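Local coordinates for iron-binding protein (Staphylococcus epidermidis, PDB 4M7O) that is probably an iron-binding, periplasmic-type solute-binding protein that captures its iron-containing ligand for uptake into the cell, at residues A[112-120]-A[179-188]; A[150-161]-A[265-276]. One frame throughout, in Å; residues are numbered along the deposited sequence.

The chain first builds the N-terminal lobe, whose parallel sheet ends with strand 106-110. Just after it, 112-120 enters helix 116-129 and forms the first half of contact 1. Helix 133-152 follows, and its end with the loop that runs on to Gln161 gives the first half of contact 2. Strands 162-168 and 174-176 then begin the second sheet. Segment 179-188 closes contact 1 over 58 intervening residues, and 265-276, close to the C terminus, closes contact 2 over 103. The two loops therefore cross and do not nest. They also touch directly, since Met185 packs on Leu268 and Leu271. Together they tie helices 116-129 and 133-152 to helices 181-188 and 264-275.

Contact 1 (A[112-120]-A[179-188]); sequences DAQSIDETY and DTFFNDMLEK
Phe181 lays its ring against the backbone of 113-116, and this is the tight part of the contact. The backbone of Ser115, its N and C atoms, lies over one face of the ring, toward the rim at N, while Ala113 O lies at its edge, 3.2 Å from Phe181 CD2. Thr119 OG1 also comes to the edge, 3.4 Å from Phe181 CZ. That hydroxyl donates to Ser115 O, which also accepts from Thr119 N on the opposite face of its carbonyl plane. Ile116 CD1 lies 3.8 Å from Lys188 CG, the two chains sliding past each other in opposite directions.

Two hydrogen bonds join the segments. Ile116 N gives a nearly straight bond to Asp184 OD2 (2.8 Å, 175°), met almost along its C-O axis. Asp184 CG stands anti to the backbone N (chi1 -175°), which carries the carboxylate over to Ser115 CB and Ile116. Its other oxygen, OD1, takes a salt bridge from Lys188 NZ through the syn lone pair (2.9 Å). The carboxylate is thus held at both oxygens, and the lysine probably favours its charged form. The second bond runs from Phe181 N to Gln114 OE1 (3.0 Å), with the donor above the amide carbonyl plane. The bend of Gln114 at chi2 turns the amide back to this N-H.

The looser side lies around exposed Asp117. There a water bridges Asp117 N and OD2 to Asp184 OD2, and Asp117 OD2 stays 4.5 Å from Lys188 NZ, beyond a salt bridge.

Ser115 and Thr180 are the N-caps of helices 116-129 and 181-188, whose short segments run at 111° to each other. Thr180 OG1 accepts from Asn183 N and is also hydrogen-bonded to Gly177 O. Ile116 reaches Ile264 of helix 264-275, Lys188 touches Ile151 of helix 133-152, and Phe182 and Leu186 pack on strand 162-168.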
loop_
_atom_site.group_PDB
_atom_site.type_symbol
_atom_site.label_atom_id
_atom_site.label_comp_id
_atom_site.label_asym_id
_atom_site.label_seq_id
_atom_site.Cartn_x
_atom_site.Cartn_y
_atom_site.Cartn_z
ATOM N N ASP A 112 -6.788 -6.359 -4.248
ATOM C CA ASP A 112 -5.606 -5.512 -4.160
ATOM C C ASP A 112 -5.945 -4.088 -4.620
ATOM O O ASP A 112 -6.020 -3.819 -5.821
ATOM C CB ASP A 112 -4.507 -6.094 -5.058
ATOM C CG ASP A 112 -3.153 -5.441 -4.836
ATOM O OD1 ASP A 112 -2.977 -4.703 -3.841
ATOM O OD2 ASP A 112 -2.251 -5.684 -5.662
ATOM N N ALA A 113 -6.140 -3.169 -3.676
ATOM C CA ALA A 113 -6.530 -1.798 -4.036
ATOM C C ALA A 113 -5.364 -1.031 -4.655
ATOM O O ALA A 113 -4.277 -0.971 -4.078
ATOM C CB ALA A 113 -7.064 -1.056 -2.827
ATOM N N GLN A 114 -5.589 -0.440 -5.828
ATOM C CA GLN A 114 -4.560 0.366 -6.481
ATOM C C GLN A 114 -4.956 1.842 -6.604
ATOM O O GLN A 114 -4.436 2.557 -7.449
ATOM C CB GLN A 114 -4.200 -0.219 -7.848
ATOM C CG GLN A 114 -3.289 -1.463 -7.784
ATOM C CD GLN A 114 -1.931 -1.194 -7.113
ATOM O OE1 GLN A 114 -1.170 -0.289 -7.516
ATOM N NE2 GLN A 114 -1.619 -1.994 -6.089
ATOM N N SER A 115 -5.876 2.280 -5.747
ATOM C CA SER A 115 -6.259 3.685 -5.645
ATOM C C SER A 115 -6.878 3.957 -4.277
ATOM O O SER A 115 -7.144 3.037 -3.517
ATOM C CB SER A 115 -7.279 4.046 -6.713
ATOM O OG SER A 115 -8.523 3.465 -6.381
ATOM N N ILE A 116 -7.121 5.222 -3.968
ATOM C CA ILE A 116 -7.746 5.565 -2.698
ATOM C C ILE A 116 -9.196 5.084 -2.684
ATOM O O ILE A 116 -9.655 4.506 -1.704
ATOM C CB ILE A 116 -7.668 7.082 -2.444
ATOM C CG1 ILE A 116 -6.207 7.502 -2.262
ATOM C CG2 ILE A 116 -8.487 7.480 -1.243
ATOM C CD1 ILE A 116 -5.998 9.008 -2.265
ATOM N N ASP A 117 -9.916 5.309 -3.779
ATOM C CA ASP A 117 -11.307 4.872 -3.859
ATOM C C ASP A 117 -11.472 3.349 -3.761
ATOM O O ASP A 117 -12.471 2.867 -3.232
ATOM C CB ASP A 117 -11.982 5.417 -5.117
ATOM C CG ASP A 117 -12.452 6.855 -4.945
ATOM O OD1 ASP A 117 -13.557 7.049 -4.389
ATOM O OD2 ASP A 117 -11.719 7.790 -5.351
ATOM N N GLU A 118 -10.495 2.600 -4.265
ATOM C CA GLU A 118 -10.562 1.153 -4.217
ATOM C C GLU A 118 -10.292 0.692 -2.796
ATOM O O GLU A 118 -10.792 -0.338 -2.362
ATOM C CB GLU A 118 -9.562 0.533 -5.197
ATOM C CG GLU A 118 -10.045 0.504 -6.647
ATOM C CD GLU A 118 -8.946 0.127 -7.625
ATOM O OE1 GLU A 118 -8.958 0.649 -8.763
ATOM O OE2 GLU A 118 -8.072 -0.690 -7.258
ATOM N N THR A 119 -9.493 1.469 -2.069
ATOM C CA THR A 119 -9.241 1.184 -0.666
ATOM C C THR A 119 -10.549 1.300 0.116
ATOM O O THR A 119 -10.874 0.424 0.924
ATOM C CB THR A 119 -8.191 2.140 -0.087
ATOM O OG1 THR A 119 -6.958 1.968 -0.796
ATOM C CG2 THR A 119 -7.970 1.868 1.400
ATOM N N TYR A 120 -11.297 2.374 -0.137
ATOM C CA TYR A 120 -12.603 2.568 0.476
ATOM C C TYR A 120 -13.491 1.396 0.117
ATOM O O TYR A 120 -14.248 0.912 0.964
ATOM C CB TYR A 120 -13.256 3.866 -0.014
ATOM C CG TYR A 120 -12.510 5.136 0.338
ATOM C CD1 TYR A 120 -11.638 5.193 1.423
ATOM C CD2 TYR A 120 -12.689 6.288 -0.414
ATOM C CE1 TYR A 120 -10.954 6.378 1.739
ATOM C CE2 TYR A 120 -12.016 7.464 -0.112
ATOM C CZ TYR A 120 -11.157 7.507 0.962
ATOM O OH TYR A 120 -10.511 8.691 1.234
ATOM N N ASP A 179 -2.997 3.516 -13.424
ATOM C CA ASP A 179 -3.553 2.322 -12.780
ATOM C C ASP A 179 -2.674 1.817 -11.643
ATOM O O ASP A 179 -2.652 0.623 -11.353
ATOM C CB ASP A 179 -3.787 1.189 -13.788
ATOM C CG ASP A 179 -4.765 1.568 -14.882
ATOM O OD1 ASP A 179 -5.589 2.478 -14.655
ATOM O OD2 ASP A 179 -4.710 0.946 -15.965
ATOM N N THR A 180 -1.947 2.717 -10.993
ATOM C CA THR A 180 -1.167 2.324 -9.819
ATOM C C THR A 180 -1.530 3.201 -8.643
ATOM O O THR A 180 -2.020 4.322 -8.817
ATOM C CB THR A 180 0.343 2.445 -10.048
ATOM O OG1 THR A 180 0.663 3.815 -10.331
ATOM C CG2 THR A 180 0.809 1.529 -11.203
ATOM N N PHE A 181 -1.264 2.691 -7.447
ATOM C CA PHE A 181 -1.562 3.416 -6.230
ATOM C C PHE A 181 -0.735 4.687 -6.176
ATOM O O PHE A 181 -1.251 5.759 -5.859
ATOM C CB PHE A 181 -1.317 2.537 -4.999
ATOM C CG PHE A 181 -2.272 2.812 -3.870
ATOM C CD1 PHE A 181 -2.505 4.105 -3.446
ATOM C CD2 PHE A 181 -2.968 1.785 -3.264
ATOM C CE1 PHE A 181 -3.387 4.372 -2.411
ATOM C CE2 PHE A 181 -3.861 2.049 -2.231
ATOM C CZ PHE A 181 -4.068 3.350 -1.810
ATOM N N PHE A 182 0.544 4.585 -6.509
ATOM C CA PHE A 182 1.382 5.779 -6.515
ATOM C C PHE A 182 0.874 6.819 -7.501
ATOM O O PHE A 182 1.017 8.017 -7.254
ATOM C CB PHE A 182 2.838 5.427 -6.805
ATOM C CG PHE A 182 3.439 4.494 -5.791
ATOM C CD1 PHE A 182 3.303 4.753 -4.438
ATOM C CD2 PHE A 182 4.122 3.352 -6.188
ATOM C CE1 PHE A 182 3.839 3.887 -3.482
ATOM C CE2 PHE A 182 4.663 2.484 -5.240
ATOM C CZ PHE A 182 4.524 2.757 -3.888
ATOM N N ASN A 183 0.282 6.382 -8.614
ATOM C CA ASN A 183 -0.206 7.351 -9.593
ATOM C C ASN A 183 -1.454 8.055 -9.099
ATOM O O ASN A 183 -1.611 9.253 -9.311
ATOM C CB ASN A 183 -0.461 6.738 -10.972
ATOM C CG ASN A 183 -0.996 7.753 -11.963
ATOM O OD1 ASN A 183 -0.237 8.538 -12.534
ATOM N ND2 ASN A 183 -2.313 7.746 -12.167
ATOM N N ASP A 184 -2.334 7.314 -8.430
ATOM C CA ASP A 184 -3.556 7.923 -7.920
ATOM C C ASP A 184 -3.228 8.949 -6.846
ATOM O O ASP A 184 -3.864 10.009 -6.773
ATOM C CB ASP A 184 -4.525 6.878 -7.375
ATOM C CG ASP A 184 -5.855 7.487 -6.962
ATOM O OD1 ASP A 184 -6.406 8.298 -7.736
ATOM O OD2 ASP A 184 -6.346 7.170 -5.861
HETATM N N MSE A 185 -2.224 8.646 -6.026
HETATM C CA MSE A 185 -1.801 9.588 -4.988
HETATM C C MSE A 185 -1.312 10.891 -5.620
HETATM O O MSE A 185 -1.742 11.976 -5.225
HETATM C CB MSE A 185 -0.736 8.970 -4.077
HETATM C CG MSE A 185 -1.241 7.788 -3.264
HETATM SE SE MSE A 185 0.090 7.165 -1.979
HETATM C CE MSE A 185 0.478 5.442 -2.762
ATOM N N LEU A 186 -0.433 10.779 -6.610
ATOM C CA LEU A 186 0.012 11.939 -7.374
ATOM C C LEU A 186 -1.156 12.769 -7.892
ATOM O O LEU A 186 -1.158 13.994 -7.758
ATOM C CB LEU A 186 0.882 11.509 -8.556
ATOM C CG LEU A 186 2.255 10.944 -8.193
ATOM C CD1 LEU A 186 3.028 10.507 -9.453
ATOM C CD2 LEU A 186 3.039 11.985 -7.410
ATOM N N GLU A 187 -2.148 12.108 -8.484
ATOM C CA GLU A 187 -3.257 12.837 -9.088
ATOM C C GLU A 187 -4.086 13.552 -8.029
ATOM O O GLU A 187 -4.550 14.665 -8.251
ATOM C CB GLU A 187 -4.120 11.919 -9.956
ATOM C CG GLU A 187 -3.395 11.374 -11.188
ATOM C CD GLU A 187 -4.329 10.630 -12.134
ATOM O OE1 GLU A 187 -5.506 10.412 -11.759
ATOM O OE2 GLU A 187 -3.885 10.264 -13.247
ATOM N N LYS A 188 -4.243 12.925 -6.869
ATOM C CA LYS A 188 -4.964 13.551 -5.761
ATOM C C LYS A 188 -4.206 14.761 -5.229
ATOM O O LYS A 188 -4.805 15.723 -4.750
ATOM C CB LYS A 188 -5.210 12.540 -4.630
ATOM C CG LYS A 188 -6.580 11.889 -4.663
ATOM C CD LYS A 188 -6.910 11.392 -6.059
ATOM C CE LYS A 188 -8.320 10.835 -6.139
ATOM N NZ LYS A 188 -8.561 10.215 -7.473
HETATM O O HOH W 1 1.715 1.535 -6.779
HETATM O O HOH W 2 -8.884 7.478 -5.675
#

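Contact 2 (A[150-161]-A[265-276]); sequences IINSVPKHHKKQ and DEGLKDLRDDIY
Ile150 makes a knob-into-hole contact where the end of helix 133-152 meets helix 264-275, in the helical region by the second lobe of this periplasmic-binding-protein fold. Its side chain sits among Asp265, Leu268, Lys269 and Arg272. The CG2 branch lies 3.8 Å from Lys269 CA, and CD1 rests on the start of the extended lysine chain, which it crosses at about a right angle. Leu268 CD2 fills in beside it, against both Ile150 CB and Ile151 CG1.

Aromatic packing continues the contact along the loop. Val154 CG1 makes a CH-pi contact over a face of the Tyr276 ring, 4.2 Å from its centroid. The same ring turns an edge to the face of His158 in a T-shaped pair, with planes at 70°. With His158 CG between the backbone N and the carbonyl carbon (chi1 61°), the imidazole faces the tyrosine. Tyr276 OH is bonded to Leu189 O.

The polar links centre on Arg272. Its NH1 donates to Ser153 O, which lies near the guanidinium plane, while NE adds only weak bonds to Ser153 O and OG. These bonds tie the guanidinium to the turn after helix 133-152. NH2 pairs with Asp273 OD1 in a salt bridge (3.1 Å) whose hydrogen bond is weak. Further on, Arg248 binds Gln161 OE1 and Ile275 O. Gln161 NE2 reaches that same carbonyl, Ile275 O, at 3.1 Å, from above its plane.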
loop_
_atom_site.group_PDB
_atom_site.type_symbol
_atom_site.label_atom_id
_atom_site.label_comp_id
_atom_site.label_asym_id
_atom_site.label_seq_id
_atom_site.Cartn_x
_atom_site.Cartn_y
_atom_site.Cartn_z
ATOM N N ILE A 150 -5.402 16.397 3.765
ATOM C CA ILE A 150 -4.094 16.429 3.094
ATOM C C ILE A 150 -4.185 17.029 1.679
ATOM O O ILE A 150 -3.373 17.885 1.300
ATOM C CB ILE A 150 -3.439 15.020 3.005
ATOM C CG1 ILE A 150 -3.339 14.363 4.384
ATOM C CG2 ILE A 150 -2.056 15.103 2.356
ATOM C CD1 ILE A 150 -2.707 15.226 5.456
ATOM N N ILE A 151 -5.165 16.567 0.903
ATOM C CA ILE A 151 -5.431 17.119 -0.423
ATOM C C ILE A 151 -5.627 18.622 -0.343
ATOM O O ILE A 151 -5.084 19.372 -1.156
ATOM C CB ILE A 151 -6.681 16.475 -1.063
ATOM C CG1 ILE A 151 -6.433 14.987 -1.337
ATOM C CG2 ILE A 151 -7.076 17.207 -2.339
ATOM C CD1 ILE A 151 -7.627 14.267 -1.920
ATOM N N ASN A 152 -6.394 19.072 0.642
ATOM C CA ASN A 152 -6.623 20.505 0.807
ATOM C C ASN A 152 -5.423 21.286 1.344
ATOM O O ASN A 152 -5.411 22.504 1.302
ATOM C CB ASN A 152 -7.863 20.772 1.664
ATOM C CG ASN A 152 -9.136 20.763 0.851
ATOM O OD1 ASN A 152 -9.473 21.757 0.206
ATOM N ND2 ASN A 152 -9.850 19.646 0.869
ATOM N N SER A 153 -4.409 20.587 1.834
ATOM C CA SER A 153 -3.224 21.261 2.349
ATOM C C SER A 153 -2.242 21.584 1.229
ATOM O O SER A 153 -1.202 22.187 1.474
ATOM C CB SER A 153 -2.527 20.381 3.379
ATOM O OG SER A 153 -1.981 19.238 2.748
ATOM N N VAL A 154 -2.596 21.250 0.006
ATOM C CA VAL A 154 -1.740 21.535 -1.130
ATOM C C VAL A 154 -1.903 22.986 -1.524
ATOM O O VAL A 154 -2.981 23.423 -1.793
ATOM C CB VAL A 154 -2.092 20.650 -2.330
ATOM C CG1 VAL A 154 -1.343 21.084 -3.575
ATOM C CG2 VAL A 154 -1.822 19.193 -2.014
ATOM N N PRO A 155 -0.814 23.717 -1.586
ATOM C CA PRO A 155 -0.898 25.167 -1.865
ATOM C C PRO A 155 -1.660 25.510 -3.159
ATOM O O PRO A 155 -1.335 24.971 -4.222
ATOM C CB PRO A 155 0.572 25.595 -1.981
ATOM C CG PRO A 155 1.327 24.575 -1.184
ATOM C CD PRO A 155 0.575 23.274 -1.353
ATOM N N LYS A 156 -2.651 26.400 -3.049
ATOM C CA LYS A 156 -3.555 26.749 -4.154
ATOM C C LYS A 156 -2.816 27.124 -5.435
ATOM O O LYS A 156 -3.159 26.661 -6.527
ATOM C CB LYS A 156 -4.496 27.885 -3.739
ATOM N N HIS A 157 -1.800 27.965 -5.291
ATOM C CA HIS A 157 -0.905 28.253 -6.395
ATOM C C HIS A 157 0.380 27.460 -6.204
ATOM O O HIS A 157 1.011 27.526 -5.145
ATOM C CB HIS A 157 -0.608 29.753 -6.482
ATOM N N HIS A 158 0.749 26.695 -7.225
ATOM C CA HIS A 158 2.016 25.969 -7.231
ATOM C C HIS A 158 2.449 25.695 -8.667
ATOM O O HIS A 158 1.615 25.641 -9.572
ATOM C CB HIS A 158 1.891 24.657 -6.454
ATOM C CG HIS A 158 0.884 23.711 -7.030
ATOM N ND1 HIS A 158 1.175 22.856 -8.071
ATOM C CD2 HIS A 158 -0.414 23.492 -6.712
ATOM C CE1 HIS A 158 0.101 22.145 -8.367
ATOM N NE2 HIS A 158 -0.876 22.511 -7.558
ATOM N N LYS A 159 3.751 25.537 -8.880
ATOM C CA LYS A 159 4.253 25.218 -10.211
ATOM C C LYS A 159 3.904 23.771 -10.556
ATOM O O LYS A 159 4.145 22.863 -9.767
ATOM C CB LYS A 159 5.765 25.450 -10.294
ATOM N N LYS A 160 3.310 23.571 -11.728
ATOM C CA LYS A 160 2.976 22.236 -12.218
ATOM C C LYS A 160 4.198 21.315 -12.229
ATOM O O LYS A 160 5.073 21.439 -13.084
ATOM C CB LYS A 160 2.375 22.338 -13.624
ATOM C CG LYS A 160 2.481 23.730 -14.253
ATOM N N GLN A 161 4.256 20.386 -11.282
ATOM C CA GLN A 161 5.461 19.577 -11.098
ATOM C C GLN A 161 5.336 18.132 -11.564
ATOM O O GLN A 161 4.355 17.453 -11.238
ATOM C CB GLN A 161 5.891 19.593 -9.635
ATOM C CG GLN A 161 6.578 20.879 -9.213
ATOM C CD GLN A 161 6.958 20.846 -7.761
ATOM O OE1 GLN A 161 8.103 21.126 -7.398
ATOM N NE2 GLN A 161 5.999 20.481 -6.914
ATOM N N ASP A 265 -4.024 8.265 4.783
ATOM C CA ASP A 265 -3.824 9.710 4.800
ATOM C C ASP A 265 -2.386 10.033 5.205
ATOM O O ASP A 265 -1.787 10.988 4.704
ATOM C CB ASP A 265 -4.816 10.398 5.742
ATOM C CG ASP A 265 -4.570 10.052 7.202
ATOM O OD1 ASP A 265 -4.767 8.880 7.566
ATOM O OD2 ASP A 265 -4.186 10.950 7.985
ATOM N N GLU A 266 -1.826 9.222 6.094
ATOM C CA GLU A 266 -0.455 9.426 6.529
ATOM C C GLU A 266 0.508 9.175 5.365
ATOM O O GLU A 266 1.438 9.953 5.142
ATOM C CB GLU A 266 -0.157 8.556 7.751
ATOM C CG GLU A 266 -1.137 8.823 8.901
ATOM C CD GLU A 266 -1.006 7.845 10.064
ATOM O OE1 GLU A 266 -0.096 6.983 10.023
ATOM O OE2 GLU A 266 -1.817 7.941 11.019
ATOM N N GLY A 267 0.265 8.117 4.601
ATOM C CA GLY A 267 1.058 7.846 3.413
ATOM C C GLY A 267 0.949 8.965 2.396
ATOM O O GLY A 267 1.961 9.422 1.856
ATOM N N LEU A 268 -0.275 9.425 2.144
ATOM C CA LEU A 268 -0.490 10.536 1.223
ATOM C C LEU A 268 0.228 11.787 1.707
ATOM O O LEU A 268 0.755 12.555 0.899
ATOM C CB LEU A 268 -1.983 10.826 1.064
ATOM C CG LEU A 268 -2.353 11.838 -0.021
ATOM C CD1 LEU A 268 -2.076 11.238 -1.385
ATOM C CD2 LEU A 268 -3.803 12.252 0.084
ATOM N N LYS A 269 0.253 11.991 3.022
ATOM C CA LYS A 269 0.920 13.162 3.592
ATOM C C LYS A 269 2.423 13.118 3.373
ATOM O O LYS A 269 3.055 14.152 3.136
ATOM C CB LYS A 269 0.645 13.270 5.091
ATOM C CG LYS A 269 1.180 14.562 5.712
ATOM C CD LYS A 269 1.012 14.537 7.226
ATOM C CE LYS A 269 1.493 15.827 7.853
ATOM N NZ LYS A 269 1.240 15.819 9.331
ATOM N N ASP A 270 2.998 11.926 3.473
ATOM C CA ASP A 270 4.433 11.753 3.259
ATOM C C ASP A 270 4.794 12.183 1.852
ATOM O O ASP A 270 5.723 12.958 1.652
ATOM C CB ASP A 270 4.845 10.294 3.475
ATOM C CG ASP A 270 4.887 9.914 4.940
ATOM O OD1 ASP A 270 4.780 10.826 5.788
ATOM O OD2 ASP A 270 5.043 8.709 5.247
ATOM N N LEU A 271 4.034 11.672 0.890
ATOM C CA LEU A 271 4.218 11.994 -0.521
ATOM C C LEU A 271 4.047 13.493 -0.769
ATOM O O LEU A 271 4.790 14.092 -1.548
ATOM C CB LEU A 271 3.234 11.189 -1.376
ATOM C CG LEU A 271 3.749 10.722 -2.738
ATOM C CD1 LEU A 271 5.005 9.889 -2.561
ATOM C CD2 LEU A 271 2.682 9.919 -3.460
ATOM N N ARG A 272 3.080 14.100 -0.086
ATOM C CA ARG A 272 2.843 15.534 -0.205
ATOM C C ARG A 272 4.065 16.354 0.219
ATOM O O ARG A 272 4.463 17.303 -0.467
ATOM C CB ARG A 272 1.634 15.941 0.643
ATOM C CG ARG A 272 1.305 17.426 0.549
ATOM C CD ARG A 272 1.125 18.041 1.916
ATOM N NE ARG A 272 0.993 19.494 1.824
ATOM C CZ ARG A 272 2.024 20.333 1.778
ATOM N NH1 ARG A 272 1.817 21.642 1.692
ATOM N NH2 ARG A 272 3.264 19.860 1.820
ATOM N N ASP A 273 4.664 15.979 1.345
ATOM C CA ASP A 273 5.788 16.726 1.893
ATOM C C ASP A 273 7.078 16.507 1.094
ATOM O O ASP A 273 8.055 17.223 1.300
ATOM C CB ASP A 273 6.000 16.393 3.383
ATOM C CG ASP A 273 4.818 16.824 4.271
ATOM O OD1 ASP A 273 3.958 17.613 3.817
ATOM O OD2 ASP A 273 4.757 16.375 5.439
ATOM N N ASP A 274 7.087 15.525 0.187
ATOM C CA ASP A 274 8.228 15.324 -0.715
ATOM C C ASP A 274 8.067 16.131 -2.004
ATOM O O ASP A 274 9.044 16.471 -2.671
ATOM C CB ASP A 274 8.411 13.841 -1.051
ATOM C CG ASP A 274 8.992 13.041 0.108
ATOM O OD1 ASP A 274 9.547 13.650 1.043
ATOM O OD2 ASP A 274 8.907 11.796 0.076
ATOM N N ILE A 275 6.820 16.439 -2.337
ATOM C CA ILE A 275 6.492 17.153 -3.560
ATOM C C ILE A 275 6.433 18.654 -3.280
ATOM O O ILE A 275 6.859 19.474 -4.094
ATOM C CB ILE A 275 5.141 16.656 -4.114
ATOM C CG1 ILE A 275 5.261 15.186 -4.529
ATOM C CG2 ILE A 275 4.692 17.488 -5.297
ATOM C CD1 ILE A 275 3.943 14.546 -4.879
ATOM N N TYR A 276 5.922 19.004 -2.108
ATOM C CA TYR A 276 5.779 20.394 -1.720
ATOM C C TYR A 276 6.607 20.671 -0.463
ATOM O O TYR A 276 6.141 20.462 0.656
ATOM C CB TYR A 276 4.292 20.727 -1.519
ATOM C CG TYR A 276 3.442 20.382 -2.734
ATOM C CD1 TYR A 276 3.462 21.184 -3.865
ATOM C CD2 TYR A 276 2.637 19.248 -2.754
ATOM C CE1 TYR A 276 2.701 20.872 -4.984
ATOM C CE2 TYR A 276 1.867 18.934 -3.875
ATOM C CZ TYR A 276 1.908 19.752 -4.985
ATOM O OH TYR A 276 1.161 19.463 -6.107
#